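Local coordinates for D-glycero-beta-D-manno-heptose-1,7-bisphosphate 7-phosphatase (Mesorhizobium loti, PDB 2O2X), which removes the C-7 phosphate of D-glycero-beta-D-manno-heptose 1,7-bisphosphate to give the 1-phosphate, a magnesium-dependent step in ADP-heptose biosynthesis, at residues G16-R21 and A93-N98. Numbering follows the deposited sequence.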
loop_
_atom_site.group_PDB
_atom_site.type_symbol
_atom_site.label_atom_id
_atom_site.label_comp_id
_atom_site.label_asym_id
_atom_site.label_seq_id
_atom_site.Cartn_x
_atom_site.Cartn_y
_atom_site.Cartn_z
ATOM N N GLY A 16 -16.435 -6.882 -1.562
ATOM C CA GLY A 16 -15.014 -7.207 -1.563
ATOM C C GLY A 16 -14.070 -6.020 -1.548
ATOM O O GLY A 16 -12.893 -6.186 -1.854
ATOM N N VAL A 17 -14.543 -4.814 -1.186
ATOM C CA VAL A 17 -13.691 -3.633 -1.167
ATOM C C VAL A 17 -13.858 -2.827 0.101
ATOM O O VAL A 17 -14.971 -2.409 0.443
ATOM C CB VAL A 17 -13.906 -2.721 -2.375
ATOM C CG1 VAL A 17 -12.931 -1.539 -2.313
ATOM C CG2 VAL A 17 -13.771 -3.487 -3.680
ATOM N N TRP A 18 -12.735 -2.568 0.765
ATOM C CA TRP A 18 -12.646 -1.822 2.013
ATOM C C TRP A 18 -11.877 -0.549 1.730
ATOM O O TRP A 18 -10.754 -0.618 1.204
ATOM C CB TRP A 18 -11.884 -2.677 3.017
ATOM C CG TRP A 18 -11.494 -2.088 4.357
ATOM C CD1 TRP A 18 -10.608 -1.095 4.601
ATOM C CD2 TRP A 18 -11.893 -2.578 5.643
ATOM N NE1 TRP A 18 -10.493 -0.879 5.941
ATOM C CE2 TRP A 18 -11.252 -1.790 6.610
ATOM C CE3 TRP A 18 -12.745 -3.597 6.065
ATOM C CZ2 TRP A 18 -11.451 -1.974 7.979
ATOM C CZ3 TRP A 18 -12.926 -3.792 7.407
ATOM C CH2 TRP A 18 -12.289 -2.984 8.349
ATOM N N ILE A 19 -12.419 0.614 2.090
ATOM C CA ILE A 19 -11.736 1.889 1.899
ATOM C C ILE A 19 -11.918 2.713 3.161
ATOM O O ILE A 19 -13.054 2.988 3.577
ATOM C CB ILE A 19 -12.273 2.669 0.701
ATOM C CG1 ILE A 19 -12.223 1.805 -0.563
ATOM C CG2 ILE A 19 -11.466 3.959 0.523
ATOM C CD1 ILE A 19 -12.679 2.500 -1.832
ATOM N N GLU A 20 -10.808 3.101 3.778
ATOM C CA GLU A 20 -10.831 3.681 5.122
ATOM C C GLU A 20 -9.799 4.799 5.218
ATOM O O GLU A 20 -8.597 4.564 5.039
ATOM C CB GLU A 20 -10.465 2.585 6.128
ATOM C CG GLU A 20 -10.475 2.983 7.555
ATOM C CD GLU A 20 -9.993 1.889 8.468
ATOM O OE1 GLU A 20 -9.367 0.885 7.993
ATOM O OE2 GLU A 20 -10.170 2.087 9.686
ATOM N N ARG A 21 -10.249 6.010 5.542
ATOM C CA ARG A 21 -9.346 7.117 5.861
ATOM C C ARG A 21 -8.831 6.900 7.283
ATOM O O ARG A 21 -9.606 6.535 8.174
ATOM C CB ARG A 21 -10.070 8.456 5.727
ATOM C CG ARG A 21 -9.215 9.683 5.894
ATOM C CD ARG A 21 -8.319 9.976 4.702
ATOM N NE ARG A 21 -7.857 11.365 4.791
ATOM C CZ ARG A 21 -6.839 11.750 5.541
ATOM N NH1 ARG A 21 -6.148 10.861 6.242
ATOM N NH2 ARG A 21 -6.494 13.022 5.585
ATOM N N ALA A 93 -11.631 -10.284 10.700
ATOM C CA ALA A 93 -10.236 -10.628 10.932
ATOM C C ALA A 93 -9.308 -9.577 10.312
ATOM O O ALA A 93 -8.313 -9.177 10.930
ATOM C CB ALA A 93 -9.926 -11.987 10.400
ATOM N N PHE A 94 -9.618 -9.126 9.088
ATOM C CA PHE A 94 -8.836 -8.059 8.477
ATOM C C PHE A 94 -8.824 -6.836 9.396
ATOM O O PHE A 94 -7.794 -6.194 9.611
ATOM C CB PHE A 94 -9.384 -7.658 7.098
ATOM C CG PHE A 94 -8.678 -6.467 6.507
ATOM C CD1 PHE A 94 -7.427 -6.616 5.912
ATOM C CD2 PHE A 94 -9.196 -5.198 6.601
ATOM C CE1 PHE A 94 -6.770 -5.556 5.390
ATOM C CE2 PHE A 94 -8.530 -4.121 6.108
ATOM C CZ PHE A 94 -7.317 -4.288 5.490
ATOM N N ALA A 95 -9.983 -6.474 9.940
ATOM C CA ALA A 95 -10.039 -5.303 10.804
ATOM C C ALA A 95 -9.109 -5.441 12.017
ATOM O O ALA A 95 -8.373 -4.520 12.368
ATOM C CB ALA A 95 -11.495 -5.039 11.270
ATOM N N ALA A 96 -9.140 -6.606 12.645
ATOM C CA ALA A 96 -8.275 -6.870 13.797
ATOM C C ALA A 96 -6.776 -6.869 13.446
ATOM O O ALA A 96 -5.958 -6.296 14.154
ATOM C CB ALA A 96 -8.651 -8.190 14.423
ATOM N N VAL A 97 -6.438 -7.541 12.357
ATOM C CA VAL A 97 -5.048 -7.641 11.930
ATOM C C VAL A 97 -4.531 -6.286 11.480
ATOM O O VAL A 97 -3.415 -5.869 11.858
ATOM C CB VAL A 97 -4.906 -8.688 10.811
ATOM C CG1 VAL A 97 -3.531 -8.611 10.124
ATOM C CG2 VAL A 97 -5.141 -10.066 11.361
ATOM N N ASN A 98 -5.302 -5.606 10.637
ATOM C CA ASN A 98 -4.885 -4.303 10.146
ATOM C C ASN A 98 -4.761 -3.306 11.289
ATOM O O ASN A 98 -3.829 -2.495 11.329
ATOM C CB ASN A 98 -5.827 -3.762 9.047
ATOM C CG ASN A 98 -5.099 -2.821 8.126
ATOM O OD1 ASN A 98 -4.169 -3.261 7.416
ATOM N ND2 ASN A 98 -5.451 -1.533 8.147
HETATM O O HOH W 1 -7.668 -0.521 9.651
#
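Trp-18 on strand 17-21 and Phe-94 on helix 91-107 face each other with CA atoms 9.8 Å apart, too far for backbone contact, so side chains close the gap. They form a T-shaped (edge-to-face) pair: Phe-94 turns its CD2-CE2 edge onto one face of the indole, with ring planes at 74°. CE2 of Phe-94 sits over the middle of the indole, 3.6 Å from CE2 of Trp-18. Both side chains have CG anti to the backbone N (chi1 173° in Trp-18, 174° in Phe-94), which carries the two rings into the space between strand and helix. At the far end of the indole, CH2 of Trp-18 meets CB of Ala-95 at 3.7 Å. The pyrrole N-H is spent within the strand: NE1 of Trp-18 donates to OE1 of Glu-20 at 2.9 Å, the oxygen lying in the indole plane but approached from above the carboxylate plane. A water then bridges OE1 of Glu-20 to ND2 of Asn-98, while OD1 of Asn-98 takes a hydrogen bond from Arg-38, a probable substrate-binding residue. A leucine in place of Trp-18 would probably leave the Phe-94 edge without its aromatic face and Glu-20 without its indole donor. Strand and helix are thus joined by a buried aromatic pair beside a water-mediated polar link, which leads through Asn-98 to the likely substrate site of this HAD-like phosphatase.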